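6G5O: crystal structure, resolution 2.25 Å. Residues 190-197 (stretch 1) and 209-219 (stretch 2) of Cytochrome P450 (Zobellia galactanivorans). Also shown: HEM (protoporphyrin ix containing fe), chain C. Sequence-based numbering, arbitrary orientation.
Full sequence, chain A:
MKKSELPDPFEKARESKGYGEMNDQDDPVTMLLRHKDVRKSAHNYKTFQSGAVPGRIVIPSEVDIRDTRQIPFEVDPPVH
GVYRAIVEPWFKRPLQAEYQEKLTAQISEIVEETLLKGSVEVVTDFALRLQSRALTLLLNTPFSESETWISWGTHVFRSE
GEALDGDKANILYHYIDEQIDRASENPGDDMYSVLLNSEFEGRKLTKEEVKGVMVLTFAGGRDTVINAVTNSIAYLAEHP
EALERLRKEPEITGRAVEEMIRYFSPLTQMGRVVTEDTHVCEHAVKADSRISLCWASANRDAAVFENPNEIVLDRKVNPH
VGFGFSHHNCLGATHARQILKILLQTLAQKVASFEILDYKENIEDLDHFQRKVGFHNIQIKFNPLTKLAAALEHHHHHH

Stretch 1, residues 190-197: DMYSVLLN
Stretch 2, residues 209-219: EVKGVMVLTFA

How do the two backbones run past each other? Residues 191-196 form a short helix, with phi/psi near -60/-45 until Leu196 relaxes to -63/-27, and all of 209-219 lies within a longer helix that extends beyond both ends of the stretch. Their N-to-C directions make an angle of 143°, so the helices run roughly antiparallel and obliquely, with axes 9.9 Å apart at closest approach. The register is set where Leu195 CA lies 6.2 Å from Val210 CA. Each helix holds itself together by i to i+4 bonds, such as Leu195 N to Met191 O at 2.9 Å and Met214 N to Val210 O at 2.9 Å; no hydrogen bond crosses between them.

How is the start of the shorter helix fixed? Asp190, at phi/psi -79/167 and with chi1 in p (68°), turns its carboxylate back over the first turn. Ser193 N donates to Asp190 OD1 at 3.0 Å, the capping bond, and Ser193 OG (chi1 m) donates to the same Asp190 OD1 at 2.8 Å. The cap satisfies an amide that has no helical carbonyl to meet, and Ser193 points away from the other helix.

What fills the space around the closest backbone approach? Val210 (chi1 t) points toward the short helix and packs its CG2 3.8 Å from Leu195 CB and 3.7 Å from Leu196 CD2. Leu195, an m,t rotamer also directed inward, carries its CD1 to 3.7 Å from both Val213 CG1 and Met214 SD. Leu196 (chi1 -70°, chi2 160°) starts sideways, but its end comes nearer, allowing it to reach Val210.

Where do the two methionines meet, and what do they touch? Met191 is extended, t,t,t, whereas Met214 is folded, m,m,m; their sulfurs, Met191 SD and Met214 SD, are 3.5 Å apart. Beyond its sulfur, Met191 CE lies 4.0 Å from Val213 CG1 and 3.9 Å from Thr217 OG1. That hydroxyl is already engaged in its own helix, where Thr217 OG1 (chi1 m) donates to Val213 O at 2.7 Å.

How does Tyr192 join the contact if it leaves its helix sideways? With chi1 -57° and chi2 -82°, its ring reaches back to the longer helix, and Met214 CE sits over one face, 4.0 Å from the centroid of the Tyr192 ring and 28° off its normal, a CH-pi contact. Farther out, Tyr192 OH approaches the edge of the Phe218 ring (chi1 -86°, chi2 86°), 3.6 Å from Phe218 CE1.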

ATOM      1  N   ASP A 190       7.969  -2.676 -21.955  1.00 33.83           N
ATOM      2  CA  ASP A 190       7.060  -2.474 -20.843  1.00 33.74           C
ATOM      3  C   ASP A 190       6.995  -3.730 -19.968  1.00 30.78           C
ATOM      4  O   ASP A 190       7.491  -4.779 -20.370  1.00 28.10           O
ATOM      5  CB  ASP A 190       5.668  -2.036 -21.357  1.00 34.87           C
ATOM      6  CG  ASP A 190       4.921  -3.140 -22.142  1.00 43.66           C
ATOM      7  OD1 ASP A 190       5.452  -4.263 -22.347  1.00 42.59           O
ATOM      8  OD2 ASP A 190       3.753  -2.876 -22.510  1.00 52.41           O
ATOM      9  N   MET A 191       6.426  -3.609 -18.772  1.00 27.45           N
ATOM     10  CA  MET A 191       6.465  -4.692 -17.807  1.00 28.94           C
ATOM     11  C   MET A 191       5.834  -6.011 -18.342  1.00 29.07           C
ATOM     12  O   MET A 191       6.322  -7.112 -18.052  1.00 26.75           O
ATOM     13  CB  MET A 191       5.768  -4.262 -16.512  1.00 29.18           C
ATOM     14  CG  MET A 191       6.009  -5.137 -15.291  1.00 28.64           C
ATOM     15  SD  MET A 191       5.086  -4.501 -13.864  1.00 29.88           S
ATOM     16  CE  MET A 191       5.422  -5.772 -12.635  1.00 29.51           C
ATOM     17  N   TYR A 192       4.741  -5.878 -19.085  1.00 30.74           N
ATOM     18  CA  TYR A 192       4.055  -7.013 -19.723  1.00 29.99           C
ATOM     19  C   TYR A 192       5.018  -7.831 -20.580  1.00 30.63           C
ATOM     20  O   TYR A 192       5.117  -9.060 -20.453  1.00 27.28           O
ATOM     21  CB  TYR A 192       2.949  -6.513 -20.614  1.00 29.86           C
ATOM     22  CG  TYR A 192       1.910  -5.656 -19.908  1.00 29.07           C
ATOM     23  CD1 TYR A 192       0.877  -6.239 -19.191  1.00 25.77           C
ATOM     24  CD2 TYR A 192       1.952  -4.263 -20.009  1.00 28.22           C
ATOM     25  CE1 TYR A 192      -0.060  -5.477 -18.564  1.00 26.88           C
ATOM     26  CE2 TYR A 192       1.010  -3.462 -19.380  1.00 26.75           C
ATOM     27  CZ  TYR A 192       0.019  -4.067 -18.660  1.00 26.74           C
ATOM     28  OH  TYR A 192      -0.939  -3.297 -18.065  1.00 27.74           O
ATOM     29  N   SER A 193       5.759  -7.122 -21.416  1.00 30.97           N
ATOM     30  CA  SER A 193       6.702  -7.743 -22.346  1.00 31.84           C
ATOM     31  C   SER A 193       7.843  -8.410 -21.644  1.00 31.79           C
ATOM     32  O   SER A 193       8.201  -9.531 -21.981  1.00 33.39           O
ATOM     33  CB  SER A 193       7.251  -6.697 -23.316  1.00 32.97           C
ATOM     34  OG  SER A 193       6.200  -6.275 -24.153  1.00 34.81           O
ATOM     35  N   VAL A 194       8.409  -7.720 -20.660  1.00 28.88           N
ATOM     36  CA  VAL A 194       9.442  -8.290 -19.833  1.00 28.20           C
ATOM     37  C   VAL A 194       8.982  -9.559 -19.095  1.00 27.04           C
ATOM     38  O   VAL A 194       9.747 -10.480 -18.963  1.00 24.59           O
ATOM     39  CB  VAL A 194       9.950  -7.287 -18.777  1.00 27.88           C
ATOM     40  CG1 VAL A 194      10.948  -7.957 -17.839  1.00 28.93           C
ATOM     41  CG2 VAL A 194      10.622  -6.096 -19.466  1.00 28.74           C
ATOM     42  N   LEU A 195       7.781  -9.553 -18.536  1.00 25.27           N
ATOM     43  CA  LEU A 195       7.290 -10.711 -17.814  1.00 27.15           C
ATOM     44  C   LEU A 195       7.097 -11.917 -18.760  1.00 29.43           C
ATOM     45  O   LEU A 195       7.548 -13.013 -18.422  1.00 28.99           O
ATOM     46  CB  LEU A 195       6.006 -10.390 -17.048  1.00 26.29           C
ATOM     47  CG  LEU A 195       6.162  -9.449 -15.838  1.00 25.00           C
ATOM     48  CD1 LEU A 195       4.812  -9.199 -15.220  1.00 24.72           C
ATOM     49  CD2 LEU A 195       7.080 -10.040 -14.790  1.00 24.49           C
ATOM     50  N   LEU A 196       6.537 -11.669 -19.947  1.00 27.99           N
ATOM     51  CA  LEU A 196       6.316 -12.726 -20.941  1.00 35.36           C
ATOM     52  C   LEU A 196       7.603 -13.365 -21.430  1.00 36.03           C
ATOM     53  O   LEU A 196       7.598 -14.512 -21.829  1.00 35.24           O
ATOM     54  CB  LEU A 196       5.515 -12.208 -22.147  1.00 33.97           C
ATOM     55  CG  LEU A 196       4.057 -11.908 -21.815  1.00 34.84           C
ATOM     56  CD1 LEU A 196       3.457 -10.960 -22.847  1.00 36.63           C
ATOM     57  CD2 LEU A 196       3.268 -13.202 -21.739  1.00 35.84           C
ATOM     58  N   ASN A 197       8.697 -12.617 -21.375  1.00 34.65           N
ATOM     59  CA  ASN A 197      10.011 -13.125 -21.709  1.00 35.01           C
ATOM     60  C   ASN A 197      10.813 -13.626 -20.498  1.00 31.98           C
ATOM     61  O   ASN A 197      11.905 -14.083 -20.667  1.00 38.53           O
ATOM     62  CB  ASN A 197      10.778 -11.998 -22.423  1.00 39.98           C
ATOM     63  CG  ASN A 197      11.955 -12.491 -23.213  1.00 42.95           C
ATOM     64  OD1 ASN A 197      11.846 -13.446 -23.999  1.00 39.65           O
ATOM     65  ND2 ASN A 197      13.085 -11.821 -23.038  1.00 40.01           N
ATOM     66  N   GLU A 209       0.062 -16.466 -15.730  1.00 26.62           N
ATOM     67  CA  GLU A 209       1.005 -16.049 -14.691  1.00 26.39           C
ATOM     68  C   GLU A 209       1.267 -14.545 -14.785  1.00 24.08           C
ATOM     69  O   GLU A 209       1.306 -13.890 -13.785  1.00 28.31           O
ATOM     70  CB  GLU A 209       2.304 -16.833 -14.775  1.00 25.69           C
ATOM     71  CG  GLU A 209       2.163 -18.244 -14.207  1.00 26.29           C
ATOM     72  CD  GLU A 209       3.274 -19.156 -14.673  1.00 26.87           C
ATOM     73  OE1 GLU A 209       3.492 -19.192 -15.890  1.00 25.64           O
ATOM     74  OE2 GLU A 209       3.970 -19.785 -13.841  1.00 31.14           O
ATOM     75  N   VAL A 210       1.403 -14.009 -15.982  1.00 25.78           N
ATOM     76  CA  VAL A 210       1.666 -12.584 -16.161  1.00 27.16           C
ATOM     77  C   VAL A 210       0.482 -11.815 -15.626  1.00 27.54           C
ATOM     78  O   VAL A 210       0.658 -10.811 -14.960  1.00 29.63           O
ATOM     79  CB  VAL A 210       1.982 -12.255 -17.647  1.00 26.53           C
ATOM     80  CG1 VAL A 210       2.094 -10.739 -17.913  1.00 27.28           C
ATOM     81  CG2 VAL A 210       3.288 -12.920 -18.021  1.00 26.84           C
ATOM     82  N   LYS A 211      -0.724 -12.326 -15.854  1.00 29.19           N
ATOM     83  CA  LYS A 211      -1.917 -11.648 -15.400  1.00 29.87           C
ATOM     84  C   LYS A 211      -1.959 -11.615 -13.868  1.00 30.02           C
ATOM     85  O   LYS A 211      -2.367 -10.619 -13.256  1.00 26.75           O
ATOM     86  CB  LYS A 211      -3.149 -12.357 -15.960  1.00 31.64           C
ATOM     87  CG  LYS A 211      -4.480 -11.749 -15.558  1.00 33.07           C
ATOM     88  CD  LYS A 211      -5.638 -12.557 -16.125  1.00 38.47           C
ATOM     89  CE  LYS A 211      -6.988 -12.024 -15.636  1.00 42.57           C
ATOM     90  NZ  LYS A 211      -8.129 -12.569 -16.417  1.00 46.82           N
ATOM     91  N   GLY A 212      -1.543 -12.731 -13.264  1.00 29.58           N
ATOM     92  CA  GLY A 212      -1.364 -12.848 -11.818  1.00 29.28           C
ATOM     93  C   GLY A 212      -0.463 -11.767 -11.184  1.00 28.26           C
ATOM     94  O   GLY A 212      -0.792 -11.222 -10.126  1.00 25.75           O
ATOM     95  N   VAL A 213       0.638 -11.446 -11.851  1.00 25.92           N
ATOM     96  CA  VAL A 213       1.521 -10.409 -11.392  1.00 26.53           C
ATOM     97  C   VAL A 213       0.928  -9.023 -11.640  1.00 26.16           C
ATOM     98  O   VAL A 213       1.046  -8.126 -10.804  1.00 22.18           O
ATOM     99  CB  VAL A 213       2.881 -10.474 -12.125  1.00 27.18           C
ATOM    100  CG1 VAL A 213       3.811  -9.348 -11.632  1.00 25.68           C
ATOM    101  CG2 VAL A 213       3.516 -11.855 -11.922  1.00 26.44           C
ATOM    102  N   MET A 214       0.329  -8.854 -12.815  1.00 26.43           N
ATOM    103  CA  MET A 214      -0.119  -7.528 -13.249  1.00 26.77           C
ATOM    104  C   MET A 214      -1.381  -7.024 -12.558  1.00 26.35           C
ATOM    105  O   MET A 214      -1.445  -5.839 -12.158  1.00 24.61           O
ATOM    106  CB  MET A 214      -0.252  -7.469 -14.761  1.00 26.52           C
ATOM    107  CG  MET A 214       1.050  -7.563 -15.525  1.00 27.84           C
ATOM    108  SD  MET A 214       2.335  -6.414 -14.976  1.00 29.70           S
ATOM    109  CE  MET A 214       1.450  -4.853 -15.264  1.00 31.35           C
ATOM    110  N   VAL A 215      -2.359  -7.902 -12.335  1.00 26.22           N
ATOM    111  CA  VAL A 215      -3.542  -7.487 -11.560  1.00 27.20           C
ATOM    112  C   VAL A 215      -3.147  -7.079 -10.127  1.00 28.77           C
ATOM    113  O   VAL A 215      -3.661  -6.094  -9.561  1.00 31.12           O
ATOM    114  CB  VAL A 215      -4.605  -8.607 -11.458  1.00 30.95           C
ATOM    115  CG1 VAL A 215      -5.722  -8.201 -10.481  1.00 31.41           C
ATOM    116  CG2 VAL A 215      -5.190  -8.936 -12.822  1.00 31.99           C
ATOM    117  N   LEU A 216      -2.284  -7.889  -9.519  1.00 27.00           N
ATOM    118  CA  LEU A 216      -1.768  -7.600  -8.201  1.00 26.41           C
ATOM    119  C   LEU A 216      -1.061  -6.278  -8.155  1.00 26.13           C
ATOM    120  O   LEU A 216      -1.239  -5.527  -7.229  1.00 24.85           O
ATOM    121  CB  LEU A 216      -0.812  -8.685  -7.760  1.00 28.45           C
ATOM    122  CG  LEU A 216       0.040  -8.413  -6.517  1.00 28.87           C
ATOM    123  CD1 LEU A 216      -0.817  -8.271  -5.253  1.00 30.05           C
ATOM    124  CD2 LEU A 216       1.080  -9.540  -6.408  1.00 30.42           C
ATOM    125  N   THR A 217      -0.250  -6.020  -9.158  1.00 25.49           N
ATOM    126  CA  THR A 217       0.491  -4.774  -9.249  1.00 27.39           C
ATOM    127  C   THR A 217      -0.407  -3.510  -9.339  1.00 31.23           C
ATOM    128  O   THR A 217      -0.140  -2.507  -8.660  1.00 26.57           O
ATOM    129  CB  THR A 217       1.476  -4.850 -10.428  1.00 24.93           C
ATOM    130  OG1 THR A 217       2.408  -5.906 -10.169  1.00 22.62           O
ATOM    131  CG2 THR A 217       2.224  -3.582 -10.590  1.00 25.52           C
ATOM    132  N   PHE A 218      -1.444  -3.549 -10.182  1.00 31.96           N
ATOM    133  CA  PHE A 218      -2.422  -2.459 -10.248  1.00 30.21           C
ATOM    134  C   PHE A 218      -3.192  -2.289  -8.959  1.00 31.12           C
ATOM    135  O   PHE A 218      -3.396  -1.153  -8.497  1.00 33.05           O
ATOM    136  CB  PHE A 218      -3.442  -2.655 -11.370  1.00 29.07           C
ATOM    137  CG  PHE A 218      -2.983  -2.130 -12.674  1.00 28.27           C
ATOM    138  CD1 PHE A 218      -2.225  -2.915 -13.507  1.00 26.40           C
ATOM    139  CD2 PHE A 218      -3.257  -0.821 -13.041  1.00 26.40           C
ATOM    140  CE1 PHE A 218      -1.768  -2.404 -14.719  1.00 27.27           C
ATOM    141  CE2 PHE A 218      -2.827  -0.316 -14.267  1.00 26.61           C
ATOM    142  CZ  PHE A 218      -2.076  -1.108 -15.109  1.00 27.30           C
ATOM    143  N   ALA A 219      -3.612  -3.391  -8.364  1.00 30.17           N
ATOM    144  CA  ALA A 219      -4.460  -3.294  -7.184  1.00 30.00           C
ATOM    145  C   ALA A 219      -3.719  -2.938  -5.879  1.00 30.29           C
ATOM    146  O   ALA A 219      -4.265  -2.243  -5.027  1.00 37.62           O
ATOM    147  CB  ALA A 219      -5.243  -4.589  -7.001  1.00 31.25           C
TER
HETATM  148  CHA HEM C 401       2.630  -6.709  -0.424  1.00 18.88           C
HETATM  149  CHB HEM C 401       1.597  -2.586   1.870  1.00 19.82           C
HETATM  150  CHC HEM C 401       2.377  -0.099  -2.180  1.00 20.18           C
HETATM  151  CHD HEM C 401       2.790  -4.215  -4.589  1.00 19.21           C
HETATM  152  C1A HEM C 401       2.306  -5.793   0.551  1.00 19.44           C
HETATM  153  C2A HEM C 401       2.039  -6.111   1.914  1.00 20.26           C
HETATM  154  C3A HEM C 401       1.770  -4.968   2.526  1.00 19.80           C
HETATM  155  C4A HEM C 401       1.835  -3.913   1.588  1.00 21.18           C
HETATM  156  CMA HEM C 401       1.456  -4.856   3.981  1.00 22.17           C
HETATM  157  CAA HEM C 401       2.097  -7.469   2.614  1.00 23.75           C
HETATM  158  CBA HEM C 401       0.873  -8.291   2.243  1.00 26.26           C
HETATM  159  CGA HEM C 401       0.944  -9.680   2.836  1.00 30.25           C
HETATM  160  O1A HEM C 401       0.287 -10.579   2.320  1.00 30.69           O
HETATM  161  O2A HEM C 401       1.654  -9.967   3.818  1.00 30.72           O
HETATM  162  C1B HEM C 401       1.723  -1.555   0.962  1.00 18.35           C
HETATM  163  C2B HEM C 401       1.651  -0.203   1.358  1.00 19.74           C
HETATM  164  C3B HEM C 401       1.849   0.532   0.213  1.00 20.87           C
HETATM  165  C4B HEM C 401       2.067  -0.472  -0.876  1.00 19.42           C
HETATM  166  CMB HEM C 401       1.354   0.305   2.736  1.00 20.54           C
HETATM  167  CAB HEM C 401       1.938   1.967  -0.049  1.00 22.72           C
HETATM  168  CBB HEM C 401       2.021   2.913   0.865  1.00 25.57           C
HETATM  169  C1C HEM C 401       2.566  -0.989  -3.204  1.00 20.54           C
HETATM  170  C2C HEM C 401       2.676  -0.651  -4.552  1.00 20.90           C
HETATM  171  C3C HEM C 401       2.738  -1.828  -5.257  1.00 21.01           C
HETATM  172  C4C HEM C 401       2.691  -2.872  -4.298  1.00 20.55           C
HETATM  173  CMC HEM C 401       2.729   0.727  -5.133  1.00 22.16           C
HETATM  174  CAC HEM C 401       2.898  -2.014  -6.705  1.00 22.33           C
HETATM  175  CBC HEM C 401       2.984  -1.075  -7.642  1.00 22.76           C
HETATM  176  C1D HEM C 401       2.836  -5.218  -3.608  1.00 18.24           C
HETATM  177  C2D HEM C 401       3.071  -6.632  -3.953  1.00 19.17           C
HETATM  178  C3D HEM C 401       3.053  -7.335  -2.809  1.00 19.33           C
HETATM  179  C4D HEM C 401       2.748  -6.348  -1.766  1.00 18.33           C
HETATM  180  CMD HEM C 401       3.342  -7.134  -5.330  1.00 17.99           C
HETATM  181  CAD HEM C 401       3.254  -8.832  -2.660  1.00 20.49           C
HETATM  182  CBD HEM C 401       4.669  -9.272  -2.248  1.00 19.58           C
HETATM  183  CGD HEM C 401       4.769 -10.809  -2.201  1.00 21.83           C
HETATM  184  O1D HEM C 401       3.714 -11.536  -2.210  1.00 25.16           O
HETATM  185  O2D HEM C 401       5.893 -11.417  -2.157  1.00 20.64           O
HETATM  186  NA  HEM C 401       2.129  -4.432   0.355  1.00 19.16           N
HETATM  187  NB  HEM C 401       1.954  -1.668  -0.347  1.00 18.67           N
HETATM  188  NC  HEM C 401       2.545  -2.329  -3.050  1.00 18.91           N
HETATM  189  ND  HEM C 401       2.662  -5.119  -2.299  1.00 19.42           N
HETATM  190 FE   HEM C 401       2.335  -3.490  -1.353  1.00 22.50          FE
HETATM  191  O   HOH W   1       0.089  -3.571  -1.470  1.00 32.98           O